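Spydx (Streptococcus pyogenes, PDB 2J43) binds alpha-glucans such as glycogen through two family 41 carbohydrate-binding modules, part of a pullulanase that probably hydrolyses their alpha-1,6 linkages. Local coordinates at residues L128-F133 against L147-K152; W24-V29 against S68-N73. All blocks are in the same frame, centred on the assembly; numbering follows the deposited sequence. Where two conformers were deposited one is given.

Interaction 1. Residues L128-F133 against L147-K152; sequences LAVWTF and LDLSHK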
ATOM      1  N   LEU A 128      13.410  19.765  -0.664  1.00 16.33           N
ATOM      2  CA  LEU A 128      12.756  19.136  -1.818  1.00 16.40           C
ATOM      3  C   LEU A 128      11.264  19.486  -1.756  1.00 16.84           C
ATOM      4  O   LEU A 128      10.709  19.638  -0.666  1.00 19.26           O
ATOM      5  CB  LEU A 128      12.959  17.625  -1.772  1.00 16.66           C
ATOM      6  CG  LEU A 128      14.404  17.156  -1.884  1.00 17.30           C
ATOM      7  CD1 LEU A 128      14.428  15.603  -2.073  1.00 19.56           C
ATOM      8  CD2 LEU A 128      15.246  17.831  -2.937  1.00 20.54           C
ATOM      9  N   ALA A 129      10.598  19.578  -2.904  1.00 16.70           N
ATOM     10  CA  ALA A 129       9.177  19.935  -2.933  1.00 15.46           C
ATOM     11  C   ALA A 129       8.519  19.238  -4.091  1.00 15.53           C
ATOM     12  O   ALA A 129       9.202  18.802  -5.020  1.00 15.47           O
ATOM     13  CB  ALA A 129       9.005  21.436  -3.113  1.00 16.25           C
ATOM     14  N   VAL A 130       7.207  19.217  -4.073  1.00 15.22           N
ATOM     15  CA  VAL A 130       6.418  18.585  -5.137  1.00 16.14           C
ATOM     16  C   VAL A 130       5.635  19.675  -5.860  1.00 15.25           C
ATOM     17  O   VAL A 130       4.850  20.383  -5.255  1.00 16.04           O
ATOM     18  CB  VAL A 130       5.426  17.532  -4.598  1.00 16.49           C
ATOM     19  CG1 VAL A 130       4.796  16.789  -5.826  1.00 17.60           C
ATOM     20  CG2 VAL A 130       6.135  16.580  -3.657  1.00 18.38           C
ATOM     21  N   TRP A 131       5.852  19.785  -7.170  1.00 15.95           N
ATOM     22  CA  TRP A 131       5.067  20.632  -8.053  1.00 15.55           C
ATOM     23  C   TRP A 131       3.876  19.799  -8.564  1.00 14.62           C
ATOM     24  O   TRP A 131       4.072  18.681  -8.963  1.00 16.69           O
ATOM     25  CB  TRP A 131       5.923  21.049  -9.239  1.00 15.78           C
ATOM     26  CG  TRP A 131       5.285  22.079 -10.087  1.00 15.42           C
ATOM     27  CD1 TRP A 131       4.697  21.889 -11.320  1.00 17.10           C
ATOM     28  CD2 TRP A 131       5.167  23.491  -9.811  1.00 17.53           C
ATOM     29  NE1 TRP A 131       4.210  23.081 -11.814  1.00 18.17           N
ATOM     30  CE2 TRP A 131       4.474  24.078 -10.906  1.00 17.49           C
ATOM     31  CE3 TRP A 131       5.535  24.315  -8.744  1.00 17.74           C
ATOM     32  CZ2 TRP A 131       4.158  25.434 -10.943  1.00 21.45           C
ATOM     33  CZ3 TRP A 131       5.214  25.663  -8.799  1.00 21.69           C
ATOM     34  CH2 TRP A 131       4.533  26.199  -9.875  1.00 20.56           C
ATOM     35  N   THR A 132       2.669  20.338  -8.481  1.00 15.62           N
ATOM     36  CA  THR A 132       1.452  19.615  -8.876  1.00 16.38           C
ATOM     37  C   THR A 132       0.621  20.402  -9.882  1.00 16.80           C
ATOM     38  O   THR A 132       0.553  21.642  -9.842  1.00 17.21           O
ATOM     39  CB  THR A 132       0.542  19.322  -7.642  1.00 16.72           C
ATOM     40  OG1 THR A 132       0.117  20.558  -7.058  1.00 16.60           O
ATOM     41  CG2 THR A 132       1.329  18.624  -6.531  1.00 14.90           C
ATOM     42  N   PHE A 133      -0.020  19.652 -10.770  1.00 17.11           N
ATOM     43  CA  PHE A 133      -0.858  20.228 -11.818  1.00 19.03           C
ATOM     44  C   PHE A 133      -1.807  19.170 -12.374  1.00 20.43           C
ATOM     45  O   PHE A 133      -1.831  18.006 -11.921  1.00 19.75           O
ATOM     46  CB  PHE A 133       0.010  20.861 -12.932  1.00 18.94           C
ATOM     47  CG  PHE A 133       0.986  19.922 -13.610  1.00 19.28           C
ATOM     48  CD1 PHE A 133       0.742  19.463 -14.902  1.00 23.35           C
ATOM     49  CD2 PHE A 133       2.184  19.544 -13.004  1.00 21.48           C
ATOM     50  CE1 PHE A 133       1.642  18.667 -15.565  1.00 21.79           C
ATOM     51  CE2 PHE A 133       3.082  18.743 -13.671  1.00 21.43           C
ATOM     52  CZ  PHE A 133       2.813  18.314 -14.964  1.00 22.32           C
ATOM     53  N   LEU A 147       4.993  21.820  -2.837  1.00 20.19           N
ATOM     54  CA  LEU A 147       4.614  21.294  -1.549  1.00 18.74           C
ATOM     55  C   LEU A 147       5.818  20.667  -0.893  1.00 19.03           C
ATOM     56  O   LEU A 147       6.512  19.825  -1.485  1.00 19.32           O
ATOM     57  CB  LEU A 147       3.511  20.237  -1.695  1.00 18.05           C
ATOM     58  CG  LEU A 147       2.274  20.613  -2.521  1.00 18.16           C
ATOM     59  CD1 LEU A 147       1.402  19.403  -2.770  1.00 20.70           C
ATOM     60  CD2 LEU A 147       1.493  21.770  -1.911  1.00 21.51           C
ATOM     61  N   ASP A 148       6.094  21.044   0.359  1.00 19.30           N
ATOM     62  CA  ASP A 148       7.221  20.464   1.093  0.50 20.09           C
ATOM     63  C   ASP A 148       7.059  18.943   1.273  1.00 19.96           C
ATOM     64  O   ASP A 148       5.947  18.450   1.493  1.00 19.06           O
ATOM     65  CB  ASP A 148       7.332  21.045   2.510  0.50 19.98           C
ATOM     66  CG  ASP A 148       7.705  22.529   2.550  0.50 21.59           C
ATOM     67  OD1 ASP A 148       8.378  23.064   1.661  0.50 22.82           O
ATOM     68  OD2 ASP A 148       7.356  23.230   3.503  0.50 25.54           O
ATOM     69  N   LEU A 149       8.178  18.243   1.231  1.00 20.47           N
ATOM     70  CA  LEU A 149       8.263  16.831   1.605  1.00 20.90           C
ATOM     71  C   LEU A 149       8.777  16.709   3.065  1.00 21.40           C
ATOM     72  O   LEU A 149       9.774  16.022   3.355  1.00 22.81           O
ATOM     73  CB  LEU A 149       9.205  16.128   0.621  1.00 20.62           C
ATOM     74  CG  LEU A 149       8.529  15.868  -0.747  1.00 21.05           C
ATOM     75  CD1 LEU A 149       9.550  15.551  -1.805  1.00 21.47           C
ATOM     76  CD2 LEU A 149       7.506  14.769  -0.709  1.00 20.40           C
ATOM     77  N   SER A 150       8.101  17.379   3.985  1.00 22.28           N
ATOM     78  CA  SER A 150       8.502  17.349   5.395  1.00 23.54           C
ATOM     79  C   SER A 150       7.950  16.101   6.119  1.00 23.29           C
ATOM     80  O   SER A 150       8.497  15.701   7.168  1.00 23.63           O
ATOM     81  CB  SER A 150       8.046  18.619   6.113  1.00 23.51           C
ATOM     82  OG  SER A 150       6.668  18.816   5.955  1.00 26.09           O
ATOM     83  N   HIS A 151       6.873  15.490   5.605  1.00 22.03           N
ATOM     84  CA  HIS A 151       6.313  14.318   6.296  1.00 21.80           C
ATOM     85  C   HIS A 151       7.147  13.113   5.890  1.00 21.17           C
ATOM     86  O   HIS A 151       7.477  12.959   4.703  1.00 17.83           O
ATOM     87  CB  HIS A 151       4.846  14.070   5.937  1.00 22.89           C
ATOM     88  CG  HIS A 151       3.892  15.110   6.453  1.00 27.38           C
ATOM     89  ND1 HIS A 151       3.606  16.271   5.766  1.00 29.43           N
ATOM     90  CD2 HIS A 151       3.171  15.167   7.604  1.00 30.79           C
ATOM     91  CE1 HIS A 151       2.725  16.983   6.452  1.00 33.63           C
ATOM     92  NE2 HIS A 151       2.444  16.335   7.570  1.00 33.65           N
ATOM     93  N   LYS A 152       7.499  12.279   6.865  1.00 21.76           N
ATOM     94  CA  LYS A 152       8.257  11.073   6.627  1.00 23.39           C
ATOM     95  C   LYS A 152       7.406   9.873   6.957  1.00 22.90           C
ATOM     96  O   LYS A 152       6.689   9.819   7.970  1.00 22.25           O
ATOM     97  CB  LYS A 152       9.593  11.049   7.388  1.00 24.36           C
ATOM     98  CG  LYS A 152      10.461  12.317   7.191  1.00 27.48           C
ATOM     99  CD  LYS A 152      11.098  12.374   5.801  1.00 29.65           C
ATOM    100  CE  LYS A 152      11.730  13.722   5.419  1.00 33.68           C
ATOM    101  NZ  LYS A 152      11.260  14.921   6.183  1.00 37.73           N
TER
HETATM  102  O   HOH W   1      11.239  18.846   2.307  1.00 26.57           O
HETATM  103  O   HOH W   2      10.722  21.886   0.960  1.00 27.91           O
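Val130 and Leu147 face each other as an antiparallel hydrogen-bonded pair. Val130 N donates to Leu147 O at 2.7 Å, and Leu147 N donates to Val130 O at 2.8 Å. The next pair, Ala129 with Asp148, is non-hydrogen-bonded. Ala129 CA comes within 3.0 Å of Leu147 O as a CA-H...O contact. Regular pairing then stops. Leu149 N is left with a weak bond of 3.5 Å to Leu128 O. One water lies at Leu128 O and weakly accepts from Leu149 N; a second is within bonding reach of Leu128 O and Asp148 OD1.

Leu149 continues the contact with its side chain. Its CB lies near Leu128 O. The first torsion (chi1 -76°) sets CG anti to the carbonyl carbon and beside the backbone N, and CG meets Val130 CG2. Beyond CG the two methyls divide. CD1 reaches Leu128 CB at 4.0 Å and also touches Val130 CG2. CD2 makes the closer approach to that valine methyl, at 3.7 Å. The two side chains cross at about a right angle. Leu147 crosses Thr132 in the same manner, with its CD1 on Thr132 CG2 at 3.8 Å.

The arrangement is an antiparallel strand pair cut short by a break in strand 147-153. It belongs to the second module, an all-beta domain. Val130 packs on Ile116, Val159 and Ile174. Val130 and Leu149 are buried, while Leu147 packs on Val159 and Val161 and is partly exposed. Strand 128-134 is bonded along its other edge to strand 170-176, while strand 147-153 is followed across the sheet by strand 156-162.

Interaction 2. Residues W24-V29 against S68-N73; sequences WVWGDV and SYLINN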
ATOM      1  N   TRP A  24      -7.707 -19.477   7.300  1.00 11.61           N
ATOM      2  CA  TRP A  24      -7.443 -20.731   6.605  1.00 11.06           C
ATOM      3  C   TRP A  24      -6.670 -20.363   5.318  1.00 10.59           C
ATOM      4  O   TRP A  24      -7.122 -19.523   4.562  1.00 10.86           O
ATOM      5  CB  TRP A  24      -8.767 -21.420   6.258  1.00  9.94           C
ATOM      6  CG  TRP A  24      -8.574 -22.738   5.561  1.00 11.05           C
ATOM      7  CD1 TRP A  24      -8.394 -22.956   4.215  1.00 12.19           C
ATOM      8  CD2 TRP A  24      -8.573 -24.015   6.187  1.00 10.57           C
ATOM      9  NE1 TRP A  24      -8.242 -24.310   3.997  1.00 11.65           N
ATOM     10  CE2 TRP A  24      -8.329 -24.982   5.192  1.00 11.50           C
ATOM     11  CE3 TRP A  24      -8.726 -24.445   7.527  1.00 10.37           C
ATOM     12  CZ2 TRP A  24      -8.248 -26.353   5.480  1.00 10.65           C
ATOM     13  CZ3 TRP A  24      -8.648 -25.799   7.820  1.00 12.84           C
ATOM     14  CH2 TRP A  24      -8.407 -26.751   6.804  1.00 12.50           C
ATOM     15  N   VAL A  25      -5.455 -20.893   5.144  1.00 10.96           N
ATOM     16  CA  VAL A  25      -4.540 -20.418   4.112  1.00 10.67           C
ATOM     17  C   VAL A  25      -4.009 -21.531   3.196  1.00 11.35           C
ATOM     18  O   VAL A  25      -3.831 -22.671   3.616  1.00 12.28           O
ATOM     19  CB  VAL A  25      -3.347 -19.645   4.728  1.00 12.66           C
ATOM     20  CG1 VAL A  25      -3.833 -18.425   5.464  1.00 12.75           C
ATOM     21  CG2 VAL A  25      -2.562 -20.527   5.693  1.00 12.77           C
ATOM     22  N   TRP A  26      -3.781 -21.154   1.951  1.00 11.78           N
ATOM     23  CA  TRP A  26      -3.150 -22.028   0.986  1.00 11.05           C
ATOM     24  C   TRP A  26      -2.343 -21.255  -0.025  1.00 11.26           C
ATOM     25  O   TRP A  26      -2.161 -20.036   0.094  1.00 11.92           O
ATOM     26  CB  TRP A  26      -4.181 -22.935   0.372  1.00 12.48           C
ATOM     27  CG  TRP A  26      -5.301 -22.322  -0.472  1.00  9.83           C
ATOM     28  CD1 TRP A  26      -5.382 -22.368  -1.827  1.00 10.79           C
ATOM     29  CD2 TRP A  26      -6.535 -21.660  -0.038  1.00  9.22           C
ATOM     30  NE1 TRP A  26      -6.539 -21.782  -2.263  1.00 13.19           N
ATOM     31  CE2 TRP A  26      -7.280 -21.359  -1.205  1.00 11.88           C
ATOM     32  CE3 TRP A  26      -7.079 -21.306   1.194  1.00 11.47           C
ATOM     33  CZ2 TRP A  26      -8.517 -20.716  -1.173  1.00 12.27           C
ATOM     34  CZ3 TRP A  26      -8.310 -20.671   1.212  1.00 12.21           C
ATOM     35  CH2 TRP A  26      -9.002 -20.376   0.041  1.00 11.94           C
ATOM     36  N   GLY A  27      -1.821 -21.933  -1.036  1.00 12.57           N
ATOM     37  CA  GLY A  27      -0.881 -21.294  -1.933  1.00 12.58           C
ATOM     38  C   GLY A  27       0.509 -21.258  -1.310  1.00 13.16           C
ATOM     39  O   GLY A  27       0.936 -22.189  -0.639  1.00 15.00           O
ATOM     40  N   ASP A  28       1.205 -20.153  -1.536  1.00 12.71           N
ATOM     41  CA  ASP A  28       2.645 -20.073  -1.246  1.00 13.60           C
ATOM     42  C   ASP A  28       2.911 -19.678   0.201  1.00 13.43           C
ATOM     43  O   ASP A  28       3.676 -18.774   0.487  1.00 14.51           O
ATOM     44  CB  ASP A  28       3.330 -19.111  -2.231  1.00 14.34           C
ATOM     45  CG  ASP A  28       3.249 -19.607  -3.653  1.00 16.02           C
ATOM     46  OD1 ASP A  28       3.295 -20.843  -3.871  1.00 17.48           O
ATOM     47  OD2 ASP A  28       3.112 -18.832  -4.600  1.00 18.64           O
ATOM     48  N   VAL A  29       2.267 -20.379   1.110  1.00 12.93           N
ATOM     49  CA  VAL A  29       2.430 -20.242   2.544  1.00 13.23           C
ATOM     50  C   VAL A  29       3.319 -21.405   3.036  1.00 13.53           C
ATOM     51  O   VAL A  29       3.452 -22.426   2.338  1.00 15.48           O
ATOM     52  CB  VAL A  29       1.050 -20.192   3.279  1.00 12.09           C
ATOM     53  CG1 VAL A  29       0.270 -18.984   2.854  1.00 13.95           C
ATOM     54  CG2 VAL A  29       0.210 -21.417   3.041  1.00 14.85           C
ATOM     55  N   SER A  68      -3.520 -17.643  -0.926  1.00 12.51           N
ATOM     56  CA  SER A  68      -4.937 -17.675  -0.866  1.00 12.53           C
ATOM     57  C   SER A  68      -5.358 -17.868   0.586  1.00 12.19           C
ATOM     58  O   SER A  68      -4.652 -18.441   1.408  1.00 12.08           O
ATOM     59  CB  SER A  68      -5.506 -18.797  -1.739  1.00 12.50           C
ATOM     60  OG  SER A  68      -5.174 -18.569  -3.124  1.00 12.84           O
ATOM     61  N   TYR A  69      -6.571 -17.430   0.870  1.00 11.16           N
ATOM     62  CA  TYR A  69      -7.055 -17.458   2.232  1.00 11.06           C
ATOM     63  C   TYR A  69      -8.572 -17.332   2.282  1.00 11.51           C
ATOM     64  O   TYR A  69      -9.271 -16.892   1.329  1.00 10.66           O
ATOM     65  CB  TYR A  69      -6.427 -16.336   3.110  1.00 11.38           C
ATOM     66  CG  TYR A  69      -7.039 -15.002   2.813  1.00 10.35           C
ATOM     67  CD1 TYR A  69      -8.113 -14.506   3.568  1.00 11.19           C
ATOM     68  CD2 TYR A  69      -6.577 -14.251   1.735  1.00 12.22           C
ATOM     69  CE1 TYR A  69      -8.692 -13.287   3.196  1.00 12.11           C
ATOM     70  CE2 TYR A  69      -7.155 -12.995   1.416  1.00 11.20           C
ATOM     71  CZ  TYR A  69      -8.196 -12.559   2.146  1.00 12.29           C
ATOM     72  OH  TYR A  69      -8.794 -11.358   1.789  1.00 14.95           O
ATOM     73  N   LEU A  70      -9.092 -17.692   3.441  1.00 10.78           N
ATOM     74  CA  LEU A  70     -10.468 -17.403   3.795  1.00 10.80           C
ATOM     75  C   LEU A  70     -10.541 -17.278   5.303  1.00 12.20           C
ATOM     76  O   LEU A  70      -9.637 -17.721   5.993  1.00 11.79           O
ATOM     77  CB  LEU A  70     -11.432 -18.467   3.273  1.00 11.46           C
ATOM     78  CG  LEU A  70     -11.235 -19.870   3.826  1.00 10.87           C
ATOM     79  CD1 LEU A  70     -12.009 -19.994   5.139  1.00 13.32           C
ATOM     80  CD2 LEU A  70     -11.679 -20.974   2.867  1.00 11.24           C
ATOM     81  N   ILE A  71     -11.640 -16.708   5.779  1.00 11.90           N
ATOM     82  CA  ILE A  71     -11.935 -16.627   7.220  1.00 11.80           C
ATOM     83  C   ILE A  71     -13.075 -17.583   7.454  1.00 10.99           C
ATOM     84  O   ILE A  71     -14.140 -17.481   6.800  1.00 12.45           O
ATOM     85  CB  ILE A  71     -12.304 -15.171   7.689  1.00 11.70           C
ATOM     86  CG1 ILE A  71     -11.105 -14.250   7.498  1.00 14.55           C
ATOM     87  CG2 ILE A  71     -12.743 -15.157   9.177  1.00 11.67           C
ATOM     88  CD1 ILE A  71     -11.355 -12.828   7.838  1.00 17.88           C
ATOM     89  N   ASN A  72     -12.896 -18.501   8.385  1.00 10.60           N
ATOM     90  CA  ASN A  72     -13.919 -19.476   8.738  1.00 10.72           C
ATOM     91  C   ASN A  72     -14.293 -19.328  10.191  1.00 11.78           C
ATOM     92  O   ASN A  72     -13.773 -18.454  10.873  1.00 11.01           O
ATOM     93  CB  ASN A  72     -13.505 -20.930   8.403  1.00 10.57           C
ATOM     94  CG  ASN A  72     -12.344 -21.503   9.267  1.00 11.50           C
ATOM     95  OD1 ASN A  72     -12.039 -20.967  10.309  1.00 11.64           O
ATOM     96  ND2 ASN A  72     -11.812 -22.692   8.893  1.00 12.17           N
ATOM     97  N   ASN A  73     -15.249 -20.141  10.606  1.00 13.27           N
ATOM     98  CA  ASN A  73     -15.545 -20.282  12.023  1.00 14.91           C
ATOM     99  C   ASN A  73     -15.570 -21.731  12.418  1.00 15.43           C
ATOM    100  O   ASN A  73     -15.386 -22.638  11.610  1.00 15.76           O
ATOM    101  CB  ASN A  73     -16.819 -19.537  12.388  1.00 14.13           C
ATOM    102  CG  ASN A  73     -18.058 -20.135  11.729  1.00 14.95           C
ATOM    103  OD1 ASN A  73     -18.037 -21.280  11.262  1.00 14.22           O
ATOM    104  ND2 ASN A  73     -19.139 -19.352  11.720  1.00 15.36           N
TER
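Strands 21-27 and 66-73 are the central antiparallel pair of a four-stranded sheet in the first module, and Trp24, Trp26, Ser68 and Leu70 share one of its faces. Trp24 and Leu70 form a hydrogen-bonded pair. Trp24 N donates to Leu70 O at 2.9 Å, nearly straight at 174°. Trp26 and Ser68 form a second such pair, also with bonds of 2.9 Å between Trp26 N and Ser68 O and between Ser68 N and Trp26 O.

The CG of Trp26 sits between the backbone N and the carbonyl carbon (chi1 64°). Its indole lies across the neighbouring strand, with Ser68 CB over the five-membered ring in a CH-pi contact and Tyr69 N over the same face. At the far end of the indole, CZ3 touches Leu70 CD2 at 3.8 Å. Leu70 runs side by side with Trp24, and its CD1 meets Trp24 CB at 3.7 Å.

Such tryptophans on a beta-sandwich module are consistent with a sugar-stacking platform. Trp26 CZ3 lies in plane at the edge of the Trp24 ring, and Trp24 also meets Trp36 edge-to-face. Asn72 ND2 comes obliquely to Trp24 CE3 at 3.8 Å, the amide plane 50° from the ring; its hydrogen bond goes to Pro37 O.

On the other face, Val25 CG1 meets Tyr69 CB at 4.1 Å. Tyr69 packs on Met7 of strand 4-9 and on Tyr101.

Overall arrangement
Interaction 2 closes before interaction 1 opens along the chain. Their centres are about 40 Å apart, on opposite sides of the chain's centre, and they do not touch. Each joins two adjacent antiparallel strands, but in different bacterial pullulanase-associated domains. Interaction 2 is a buried contact with two regular hydrogen-bonded pairs. Tryptophan rings, a serine and a leucine carry one of its faces. Interaction 1 is only partly buried and has one hydrogen-bonded pair. Aliphatic methyl groups do most of its side-chain packing, and two waters gather at its weakened end. Trp131 meets Trp143 edge-to-face beside interaction 1, an echo of the tryptophan pair at interaction 2.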